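Local coordinates for protein caprin-2 (Danio rerio, PDB 4OUS) that probably takes part in canonical Wnt signalling through its C-terminal C1q domain, which assembles here as a calcium-containing trimer, at residues V78-A82 with A94-L100; Y69-N75 with Q107-H113; L4-F8 with F45-A49; V66-I70 with A82-D86. The protein carries 1 engineered substitution. All blocks are in the same frame, centred on the assembly; numbering follows the deposited sequence.

Contact 1: V78-A82 with A94-L100; sequences VMVSA and ASNHAVL
Val-80 and Ala-82 of strand 77-84 press on Asn-96 and its neighbours in strand 93-102, where the edges of the two sheets of the C1q beta sandwich come together. The segments run nearly antiparallel (160°) with their axes 6.0 Å apart at the closest, too far for regular sheet pairing, and side chains fill the interval. Val-80 sets both methyls against the opposite strand, beside the His-97 carbonyl: CG2 rests 3.6 Å from His-97 O, CG1 reaches Ala-98 CB at 4.2 Å, and CB lies beside the amide of Asn-96. Ala-82 needs only its methyl, because here the strands converge; its CB sits 3.4 Å from Ser-95 O and 3.7 Å from Ala-94 CB, a spacing that suits two small residues. A classic bulge, Met-79 and Val-80 both facing Leu-72, accompanies the turning of both side chains toward strand 93-102, and Met-79 CE meets Leu-100 CD2 at 4.0 Å.

Asn-96 is the polar exception. Its chi1 of -145° is off a staggered value and brings ND2 to Ser-81 O at 2.8 Å, with the acceptor exactly in the amide plane and a nearly straight bond (162°). The other end of the amide, OD1, accepts from its neighbour His-97 N and also hydrogen-bonds Thr-126 OG1 of the second subunit. Ser-81 OG hydrogen-bonds Asn-71 ND2 of the same chain and Trp-122 O of the second subunit. With both ends gripped, the buried amide is fixed in its rotation, so one asparagine ties the two sheets together and joins them to the trimer interface.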
# COMPACT_ATOMS: atom_id res chain seq x y z
N VAL A 78 -11.95 -6.09 -14.37
CA VAL A 78 -10.69 -5.59 -13.84
C VAL A 78 -10.87 -4.18 -13.28
O VAL A 78 -11.28 -3.27 -14.01
CB VAL A 78 -9.58 -5.58 -14.92
CG1 VAL A 78 -8.33 -4.88 -14.41
CG2 VAL A 78 -9.27 -7.00 -15.38
N MET A 79 -10.57 -4.00 -12.00
CA MET A 79 -10.71 -2.69 -11.37
C MET A 79 -9.38 -1.94 -11.29
O MET A 79 -9.30 -0.78 -11.70
CB MET A 79 -11.33 -2.83 -9.99
CG MET A 79 -12.67 -3.58 -10.00
SD MET A 79 -13.92 -3.03 -11.21
CE MET A 79 -14.43 -1.49 -10.45
N VAL A 80 -8.34 -2.59 -10.76
CA VAL A 80 -6.97 -2.07 -10.83
C VAL A 80 -6.04 -3.25 -11.06
O VAL A 80 -6.43 -4.40 -10.84
CB VAL A 80 -6.54 -1.29 -9.55
CG1 VAL A 80 -7.43 -0.09 -9.29
CG2 VAL A 80 -6.47 -2.20 -8.33
N SER A 81 -4.82 -2.96 -11.49
CA SER A 81 -3.86 -4.02 -11.77
C SER A 81 -2.48 -3.69 -11.21
O SER A 81 -2.20 -2.54 -10.85
CB SER A 81 -3.75 -4.26 -13.28
OG SER A 81 -5.01 -4.57 -13.84
N ALA A 82 -1.63 -4.71 -11.14
CA ALA A 82 -0.27 -4.53 -10.68
C ALA A 82 0.67 -5.40 -11.50
O ALA A 82 0.29 -6.48 -11.95
CB ALA A 82 -0.14 -4.85 -9.20
N ALA A 94 4.17 -7.11 -6.67
CA ALA A 94 3.07 -6.47 -7.38
C ALA A 94 2.02 -6.04 -6.36
O ALA A 94 1.47 -6.89 -5.64
CB ALA A 94 2.47 -7.42 -8.40
N SER A 95 1.75 -4.74 -6.28
CA SER A 95 0.83 -4.22 -5.28
C SER A 95 -0.07 -3.14 -5.85
O SER A 95 0.31 -2.43 -6.79
CB SER A 95 1.60 -3.68 -4.07
OG SER A 95 2.40 -2.56 -4.41
N ASN A 96 -1.26 -3.02 -5.28
CA ASN A 96 -2.13 -1.90 -5.58
C ASN A 96 -3.21 -1.82 -4.49
O ASN A 96 -3.15 -2.55 -3.48
CB ASN A 96 -2.75 -2.00 -6.98
CG ASN A 96 -2.93 -0.64 -7.63
OD1 ASN A 96 -3.21 0.35 -6.96
ND2 ASN A 96 -2.79 -0.58 -8.95
N HIS A 97 -4.17 -0.94 -4.70
CA HIS A 97 -5.22 -0.69 -3.74
C HIS A 97 -6.42 -0.15 -4.51
O HIS A 97 -6.27 0.27 -5.67
CB HIS A 97 -4.77 0.35 -2.72
CG HIS A 97 -4.77 1.72 -3.30
ND1 HIS A 97 -3.74 2.20 -4.09
CD2 HIS A 97 -5.74 2.66 -3.32
CE1 HIS A 97 -4.07 3.41 -4.53
NE2 HIS A 97 -5.28 3.70 -4.08
N ALA A 98 -7.58 -0.10 -3.88
CA ALA A 98 -8.73 0.57 -4.47
C ALA A 98 -9.75 0.90 -3.39
O ALA A 98 -9.82 0.22 -2.37
CB ALA A 98 -9.37 -0.28 -5.55
N VAL A 99 -10.54 1.94 -3.63
CA VAL A 99 -11.75 2.17 -2.86
C VAL A 99 -12.91 2.00 -3.82
O VAL A 99 -13.03 2.74 -4.80
CB VAL A 99 -11.81 3.57 -2.20
CG1 VAL A 99 -13.02 3.66 -1.27
CG2 VAL A 99 -10.52 3.85 -1.45
N LEU A 100 -13.76 1.01 -3.55
CA LEU A 100 -14.81 0.61 -4.47
C LEU A 100 -16.19 0.72 -3.85
O LEU A 100 -16.38 0.37 -2.69
CB LEU A 100 -14.61 -0.83 -4.94
CG LEU A 100 -13.28 -1.18 -5.60
CD1 LEU A 100 -13.27 -2.66 -5.95
CD2 LEU A 100 -13.04 -0.33 -6.84

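Contact 2: Y69-N75 with Q107-H113; sequences YINLMRN and QVWLRLH
Strands 68-74 and 107-114 are antiparallel neighbours in one sheet of the C1q jelly-roll sandwich, paired from Tyr-69 opposite His-113 to Asn-75 opposite Gln-107. Asn-71 with Arg-111 and Met-73 with Trp-109 are hydrogen-bonded pairs; Ile-70 with Leu-112, Leu-72 with Leu-110 and Arg-74 with Val-108 alternate with them as non-hydrogen-bonded pairs. The alternation gives the sheet two unlike faces. On the face turned to the core Leu-72 CD1 wedges between Val-108 CG1 and Leu-110 CD2, 3.6 Å from each, and Phe-57 of strand 51-60 packs against it.

The other face is polar and aromatic. Met-73 lies across the indole of Trp-109: its CB stands 3.5 Å from the centre of the five-membered ring, a CH-pi contact, and SD hangs farther off above the six-membered ring in a Met-aromatic contact. The same SD lies over the guanidinium of Arg-111. With chi1 at 52°, the indole leans toward the neighbouring strand, where NE1 meets a lone pair of Asn-75 O at 2.9 Å, close to the ring plane. Arg-111 grips Asn-71 side-on, NE and NH2 each 2.9 Å from OD1 and both on one side of the amide plane, though NH2 comes from well above it. Asn-75 OD1 takes Gln-107 N at 2.9 Å. At the other end the edge of His-113 is turned to the Tyr-69 face in an offset edge-to-face pair (planes at 85°), while His-113 ND1 bonds Asp-22. Trp-122 of the second subunit packs on Asn-71, Arg-111 and His-113. Alternating side chains, with an apolar face toward the core, are typical of paired strands in a beta sandwich such as the C1q jelly roll.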
# COMPACT_ATOMS: atom_id res chain seq x y z
N TYR A 69 1.65 -10.43 -13.22
CA TYR A 69 0.53 -9.54 -13.46
C TYR A 69 -0.63 -9.96 -12.57
O TYR A 69 -1.07 -11.11 -12.65
CB TYR A 69 0.06 -9.61 -14.91
CG TYR A 69 0.93 -9.00 -15.97
CD1 TYR A 69 0.61 -7.76 -16.52
CD2 TYR A 69 2.05 -9.67 -16.48
CE1 TYR A 69 1.37 -7.20 -17.52
CE2 TYR A 69 2.81 -9.11 -17.49
CZ TYR A 69 2.47 -7.88 -18.00
OH TYR A 69 3.23 -7.31 -19.00
N ILE A 70 -1.11 -9.03 -11.75
CA ILE A 70 -2.24 -9.26 -10.85
C ILE A 70 -3.36 -8.29 -11.20
O ILE A 70 -3.10 -7.10 -11.42
CB ILE A 70 -1.84 -9.03 -9.37
CG1 ILE A 70 -0.65 -9.89 -8.96
CG2 ILE A 70 -3.02 -9.25 -8.45
CD1 ILE A 70 -0.94 -11.37 -8.93
N ASN A 71 -4.60 -8.78 -11.22
CA ASN A 71 -5.77 -7.91 -11.33
C ASN A 71 -6.62 -8.00 -10.08
O ASN A 71 -6.94 -9.10 -9.62
CB ASN A 71 -6.66 -8.28 -12.52
CG ASN A 71 -5.90 -8.47 -13.81
OD1 ASN A 71 -5.83 -9.59 -14.33
ND2 ASN A 71 -5.34 -7.39 -14.35
N LEU A 72 -7.05 -6.85 -9.56
CA LEU A 72 -8.12 -6.80 -8.58
C LEU A 72 -9.44 -6.78 -9.35
O LEU A 72 -9.69 -5.86 -10.13
CB LEU A 72 -8.01 -5.58 -7.67
CG LEU A 72 -9.12 -5.42 -6.63
CD1 LEU A 72 -8.99 -6.42 -5.50
CD2 LEU A 72 -9.19 -3.98 -6.10
N MET A 73 -10.23 -7.82 -9.16
CA MET A 73 -11.48 -8.04 -9.87
C MET A 73 -12.67 -7.68 -9.01
O MET A 73 -12.68 -7.97 -7.81
CB MET A 73 -11.61 -9.51 -10.28
CG MET A 73 -10.40 -10.08 -11.00
SD MET A 73 -10.12 -9.34 -12.64
CE MET A 73 -11.59 -9.87 -13.50
N ARG A 74 -13.69 -7.09 -9.62
CA ARG A 74 -15.00 -7.01 -9.00
C ARG A 74 -15.96 -7.71 -9.95
O ARG A 74 -16.15 -7.27 -11.09
CB ARG A 74 -15.42 -5.56 -8.73
CG ARG A 74 -16.72 -5.43 -7.95
CD ARG A 74 -17.95 -5.36 -8.85
NE ARG A 74 -18.10 -4.06 -9.50
CZ ARG A 74 -17.92 -3.83 -10.79
NH1 ARG A 74 -18.12 -2.60 -11.26
NH2 ARG A 74 -17.55 -4.80 -11.62
N ASN A 75 -16.53 -8.81 -9.48
CA ASN A 75 -17.26 -9.74 -10.34
C ASN A 75 -16.35 -10.15 -11.50
O ASN A 75 -15.31 -10.76 -11.25
CB ASN A 75 -18.61 -9.15 -10.75
CG ASN A 75 -19.51 -8.90 -9.54
OD1 ASN A 75 -19.36 -9.56 -8.51
ND2 ASN A 75 -20.42 -7.94 -9.65
N GLN A 107 -18.63 -9.67 -5.67
CA GLN A 107 -17.45 -10.39 -5.20
C GLN A 107 -16.18 -9.71 -5.66
O GLN A 107 -16.07 -9.27 -6.81
CB GLN A 107 -17.51 -11.83 -5.67
CG GLN A 107 -18.62 -12.61 -4.97
CD GLN A 107 -18.64 -14.07 -5.32
OE1 GLN A 107 -18.45 -14.44 -6.48
NE2 GLN A 107 -18.86 -14.92 -4.32
N VAL A 108 -15.21 -9.61 -4.75
CA VAL A 108 -13.94 -8.98 -5.05
C VAL A 108 -12.85 -10.01 -4.79
O VAL A 108 -12.89 -10.73 -3.78
CB VAL A 108 -13.74 -7.71 -4.20
CG1 VAL A 108 -12.37 -7.10 -4.44
CG2 VAL A 108 -14.83 -6.68 -4.50
N TRP A 109 -11.91 -10.12 -5.72
CA TRP A 109 -10.93 -11.20 -5.69
C TRP A 109 -9.72 -10.80 -6.51
O TRP A 109 -9.78 -9.84 -7.29
CB TRP A 109 -11.55 -12.50 -6.22
CG TRP A 109 -12.23 -12.41 -7.56
CD1 TRP A 109 -13.45 -11.83 -7.83
CD2 TRP A 109 -11.76 -12.94 -8.81
NE1 TRP A 109 -13.75 -11.96 -9.16
CE2 TRP A 109 -12.73 -12.64 -9.78
CE3 TRP A 109 -10.61 -13.64 -9.19
CZ2 TRP A 109 -12.59 -13.01 -11.12
CZ3 TRP A 109 -10.47 -14.01 -10.52
CH2 TRP A 109 -11.45 -13.70 -11.47
N LEU A 110 -8.61 -11.51 -6.32
CA LEU A 110 -7.41 -11.27 -7.09
C LEU A 110 -7.22 -12.36 -8.13
O LEU A 110 -7.37 -13.55 -7.85
CB LEU A 110 -6.17 -11.21 -6.20
CG LEU A 110 -6.14 -10.11 -5.15
CD1 LEU A 110 -4.84 -10.20 -4.35
CD2 LEU A 110 -6.28 -8.74 -5.75
N ARG A 111 -6.89 -11.93 -9.34
CA ARG A 111 -6.60 -12.81 -10.46
C ARG A 111 -5.11 -12.80 -10.76
O ARG A 111 -4.49 -11.74 -10.91
CB ARG A 111 -7.38 -12.38 -11.70
CG ARG A 111 -7.22 -13.33 -12.87
CD ARG A 111 -8.14 -12.98 -14.01
NE ARG A 111 -7.71 -11.76 -14.69
CZ ARG A 111 -8.27 -11.32 -15.82
NH1 ARG A 111 -9.28 -12.00 -16.36
NH2 ARG A 111 -7.82 -10.22 -16.39
N LEU A 112 -4.54 -14.00 -10.86
CA LEU A 112 -3.19 -14.19 -11.36
C LEU A 112 -3.27 -14.23 -12.87
O LEU A 112 -3.65 -15.25 -13.45
CB LEU A 112 -2.58 -15.47 -10.79
CG LEU A 112 -1.15 -15.78 -11.24
CD1 LEU A 112 -0.20 -14.66 -10.88
CD2 LEU A 112 -0.69 -17.10 -10.64
N HIS A 113 -3.00 -13.11 -13.52
CA HIS A 113 -3.07 -13.05 -14.96
C HIS A 113 -1.92 -13.86 -15.58
O HIS A 113 -2.15 -14.77 -16.37
CB HIS A 113 -3.06 -11.61 -15.44
CG HIS A 113 -2.89 -11.47 -16.92
ND1 HIS A 113 -3.78 -12.00 -17.82
CD2 HIS A 113 -1.91 -10.89 -17.65
CE1 HIS A 113 -3.36 -11.75 -19.05
NE2 HIS A 113 -2.23 -11.07 -18.97

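Contact 3: L4-F8 with F45-A49; sequences LRVAF and FTCPA
Phe-8 turns its ring between its own backbone N and carbonyl carbon (chi1 69°), while Phe-45 sends its ring out opposite its N (chi1 172°), and the two rings meet in the space between their strands. This is the interior of the C1q jelly-roll sandwich near the start of the modelled chain: strand 7-12 belongs to the five-stranded sheet and strand 44-46 to the other, and the CA atoms of Phe-8 and Phe-45 stay 8.4 Å apart, a distance bridged by side chains.

The ring planes are only 25° from parallel, yet they are slid so far, with centroids 5.2 Å apart, that they barely overlap. The touch is therefore narrow, CE2 of Phe-8 lying 3.4 Å from CD1 of Phe-45. Large flat side chains suit this place because they span the gap and bring no polar atom of their own that would need a partner. Phe-8 is further hemmed in by Phe-38, stacked on it, and by Phe-127, edge-to-face.

Val-6, two residues earlier and on the same side of the segment, divides its branches between two partners. CG1 comes to the edge of the Phe-45 ring, 3.7 Å from CE1 and near the ring plane, and CG2 meets Pro-48 CG at 3.8 Å as the two side chains pass in opposite directions. Pro-48 fits a loop position by offering a compact apolar ring, and Met-37 also packs on it. The Val-6 backbone N hydrogen-bonds Tyr-133 OH of the third subunit. Farthest out, at the exposed end, Leu-4 CD1 lies 4.0 Å from Ala-49 CB.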
# COMPACT_ATOMS: atom_id res chain seq x y z
N LEU A 4 -22.41 -2.63 10.68
CA LEU A 4 -21.68 -3.86 10.42
C LEU A 4 -20.17 -3.66 10.59
O LEU A 4 -19.65 -2.59 10.29
CB LEU A 4 -21.98 -4.38 9.02
CG LEU A 4 -22.71 -5.72 8.91
CD1 LEU A 4 -23.16 -5.98 7.48
CD2 LEU A 4 -21.82 -6.85 9.41
N ARG A 5 -19.49 -4.69 11.07
CA ARG A 5 -18.03 -4.69 11.08
C ARG A 5 -17.56 -5.74 10.09
O ARG A 5 -17.84 -6.93 10.25
CB ARG A 5 -17.49 -4.98 12.48
CG ARG A 5 -17.91 -3.92 13.50
CD ARG A 5 -17.23 -4.12 14.84
NE ARG A 5 -17.38 -2.93 15.68
CZ ARG A 5 -16.89 -2.82 16.91
NH1 ARG A 5 -16.23 -3.83 17.46
NH2 ARG A 5 -17.07 -1.70 17.60
N VAL A 6 -16.89 -5.29 9.03
CA VAL A 6 -16.50 -6.18 7.96
C VAL A 6 -15.05 -5.88 7.59
O VAL A 6 -14.74 -4.78 7.14
CB VAL A 6 -17.40 -6.03 6.72
CG1 VAL A 6 -17.04 -7.06 5.67
CG2 VAL A 6 -18.87 -6.13 7.09
N ALA A 7 -14.17 -6.86 7.78
CA ALA A 7 -12.76 -6.69 7.45
C ALA A 7 -12.11 -8.04 7.35
O ALA A 7 -12.39 -8.93 8.16
CB ALA A 7 -12.05 -5.84 8.50
N PHE A 8 -11.22 -8.21 6.38
CA PHE A 8 -10.44 -9.43 6.30
C PHE A 8 -8.99 -9.08 6.00
O PHE A 8 -8.69 -8.03 5.42
CB PHE A 8 -10.98 -10.41 5.24
CG PHE A 8 -10.80 -9.93 3.83
CD1 PHE A 8 -9.69 -10.30 3.09
CD2 PHE A 8 -11.74 -9.11 3.25
CE1 PHE A 8 -9.53 -9.84 1.80
CE2 PHE A 8 -11.59 -8.66 1.96
CZ PHE A 8 -10.48 -9.03 1.23
N PHE A 45 -13.90 -12.27 -1.64
CA PHE A 45 -14.67 -11.50 -0.67
C PHE A 45 -16.07 -11.26 -1.23
O PHE A 45 -16.20 -10.78 -2.35
CB PHE A 45 -13.99 -10.17 -0.39
CG PHE A 45 -14.81 -9.23 0.45
CD1 PHE A 45 -14.89 -9.40 1.81
CD2 PHE A 45 -15.49 -8.18 -0.13
CE1 PHE A 45 -15.64 -8.54 2.59
CE2 PHE A 45 -16.24 -7.31 0.64
CZ PHE A 45 -16.32 -7.49 2.00
N THR A 46 -17.10 -11.58 -0.45
CA THR A 46 -18.47 -11.28 -0.87
C THR A 46 -18.99 -10.10 -0.08
O THR A 46 -18.92 -10.08 1.15
CB THR A 46 -19.38 -12.50 -0.68
OG1 THR A 46 -18.88 -13.58 -1.48
CG2 THR A 46 -20.80 -12.18 -1.12
N CYS A 47 -19.51 -9.10 -0.79
CA CYS A 47 -20.07 -7.93 -0.14
C CYS A 47 -21.35 -8.27 0.62
O CYS A 47 -22.31 -8.74 0.02
CB CYS A 47 -20.36 -6.85 -1.18
SG CYS A 47 -21.16 -5.40 -0.53
N PRO A 48 -21.37 -8.02 1.94
CA PRO A 48 -22.58 -8.32 2.73
C PRO A 48 -23.57 -7.17 2.80
O PRO A 48 -24.70 -7.36 3.25
CB PRO A 48 -22.01 -8.60 4.11
CG PRO A 48 -20.85 -7.66 4.20
CD PRO A 48 -20.25 -7.63 2.81
N ALA A 49 -23.14 -5.98 2.38
CA ALA A 49 -23.95 -4.79 2.51
C ALA A 49 -23.43 -3.73 1.57
O ALA A 49 -22.23 -3.46 1.54
CB ALA A 49 -23.94 -4.28 3.95

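Contact 4: V66-I70 with A82-D86; sequences VPLYI and AYAND
Backbone hydrogen bonds join Leu-68 to Ala-84 and Ile-70 to Ala-82, two reciprocal pairs that leave Tyr-69 and Tyr-83 facing each other as the non-hydrogen-bonded pair between them. Leu-68 N reaches Ala-84 O and Ala-84 N reaches Leu-68 O, both at 2.9 Å; Ile-70 N bonds Ala-82 O at 2.9 Å and Ala-82 N bonds Ile-70 O at 2.8 Å. Next to these, the CA-H groups of Tyr-83 and Tyr-69 point at Leu-68 O and Ala-82 O, as is regular in antiparallel sheet.

Aromatic contact comes second. Tyr-83, with CG opposite its backbone N (chi1 172°), presents a ring edge to the face of Tyr-69: the stack is T-shaped, planes at 77° and centroids 5.0 Å apart. CD1 of Tyr-83 stands 3.5 Å from CZ of Tyr-69, over the face but toward its rim.

These strands, 68-74 and 77-84, form a beta hairpin in one sheet of the C1q sandwich, and this is its open end. Ala-82, Ala-84, Leu-68 and Ile-70 turn to the core side, where small alanines leave room for Ala-94 of strand 93-102; the tyrosines turn to the other side, where Tyr-124 of the second subunit packs on both.

Apolar and polar contacts follow beyond the last pair, where both strands run out into loops. Pro-67 CB rests 3.8 Å from Tyr-83 CE1, and Pro-67 CA is 3.4 Å from Asn-85 OD1. The polar tips go across the subunit boundary: Tyr-83 OH and Asn-85 ND2 hydrogen-bond OD1 and OD2 of Asp-90 of the second subunit.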
# COMPACT_ATOMS: atom_id res chain seq x y z
N VAL A 66 9.41 -14.99 -15.64
CA VAL A 66 8.06 -14.73 -16.10
C VAL A 66 7.56 -13.56 -15.26
O VAL A 66 7.66 -13.59 -14.04
CB VAL A 66 7.12 -15.94 -15.91
CG1 VAL A 66 5.72 -15.62 -16.42
CG2 VAL A 66 7.68 -17.18 -16.59
N PRO A 67 7.05 -12.50 -15.91
CA PRO A 67 6.56 -11.36 -15.14
C PRO A 67 5.29 -11.70 -14.38
O PRO A 67 4.54 -12.60 -14.76
CB PRO A 67 6.27 -10.32 -16.22
CG PRO A 67 5.95 -11.14 -17.43
CD PRO A 67 6.91 -12.29 -17.36
N LEU A 68 5.06 -10.96 -13.30
CA LEU A 68 3.87 -11.11 -12.49
C LEU A 68 2.86 -10.02 -12.83
O LEU A 68 3.17 -8.83 -12.75
CB LEU A 68 4.22 -11.06 -11.01
CG LEU A 68 3.05 -11.27 -10.05
CD1 LEU A 68 2.52 -12.69 -10.16
CD2 LEU A 68 3.43 -10.95 -8.61
N TYR A 69 1.65 -10.43 -13.22
CA TYR A 69 0.53 -9.54 -13.46
C TYR A 69 -0.63 -9.96 -12.57
O TYR A 69 -1.07 -11.11 -12.65
CB TYR A 69 0.06 -9.61 -14.91
CG TYR A 69 0.93 -9.00 -15.97
CD1 TYR A 69 0.61 -7.76 -16.52
CD2 TYR A 69 2.05 -9.67 -16.48
CE1 TYR A 69 1.37 -7.20 -17.52
CE2 TYR A 69 2.81 -9.11 -17.49
CZ TYR A 69 2.47 -7.88 -18.00
OH TYR A 69 3.23 -7.31 -19.00
N ILE A 70 -1.11 -9.03 -11.75
CA ILE A 70 -2.24 -9.26 -10.85
C ILE A 70 -3.36 -8.29 -11.20
O ILE A 70 -3.10 -7.10 -11.42
CB ILE A 70 -1.84 -9.03 -9.37
CG1 ILE A 70 -0.65 -9.89 -8.96
CG2 ILE A 70 -3.02 -9.25 -8.45
CD1 ILE A 70 -0.94 -11.37 -8.93
N ALA A 82 -1.63 -4.71 -11.14
CA ALA A 82 -0.27 -4.53 -10.68
C ALA A 82 0.67 -5.40 -11.50
O ALA A 82 0.29 -6.48 -11.95
CB ALA A 82 -0.14 -4.85 -9.20
N TYR A 83 1.90 -4.93 -11.64
CA TYR A 83 2.94 -5.59 -12.41
C TYR A 83 4.20 -5.67 -11.58
O TYR A 83 4.53 -4.70 -10.88
CB TYR A 83 3.23 -4.82 -13.70
CG TYR A 83 4.42 -5.30 -14.51
CD1 TYR A 83 4.25 -6.24 -15.50
CD2 TYR A 83 5.69 -4.80 -14.28
CE1 TYR A 83 5.33 -6.68 -16.26
CE2 TYR A 83 6.78 -5.23 -15.03
CZ TYR A 83 6.59 -6.17 -16.03
OH TYR A 83 7.64 -6.63 -16.80
N ALA A 84 4.93 -6.77 -11.68
CA ALA A 84 6.27 -6.80 -11.11
C ALA A 84 7.15 -7.75 -11.89
O ALA A 84 6.72 -8.84 -12.26
CB ALA A 84 6.22 -7.20 -9.64
N ASN A 85 8.39 -7.33 -12.11
CA ASN A 85 9.33 -8.19 -12.78
C ASN A 85 10.74 -7.73 -12.50
O ASN A 85 10.98 -6.54 -12.34
CB ASN A 85 9.06 -8.19 -14.28
CG ASN A 85 9.76 -9.31 -14.99
OD1 ASN A 85 9.80 -10.44 -14.49
ND2 ASN A 85 10.32 -9.02 -16.16
N ASP A 86 11.66 -8.68 -12.43
CA ASP A 86 13.07 -8.39 -12.28
C ASP A 86 13.86 -9.40 -13.11
O ASP A 86 13.59 -10.60 -13.07
CB ASP A 86 13.50 -8.43 -10.82
CG ASP A 86 14.98 -8.20 -10.65
OD1 ASP A 86 15.74 -9.19 -10.68
OD2 ASP A 86 15.39 -7.03 -10.48

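In the fold
Contacts 2 and 4 are in-sheet pairings on strand 68-74, sharing Tyr-69 and Ile-70; both rest on backbone hydrogen bonds and are partly buried, with one face of each toward the core. Contacts 1 and 3 instead span the two sheets of the sandwich through side chains. Contact 1 is fully buried, shares Ala-82 with contact 4 and uses a polar amide as well as methyls; contact 3, about 29 Å from contact 4 between centres, is wholly apolar and runs out to an exposed end. Contact 2 links toward contact 3 through Val-108 O and Phe-45 N. Contacts 1, 2 and 4 meet the second subunit, contact 3 the third, and contact 4 comes nearest the bound calcium ion.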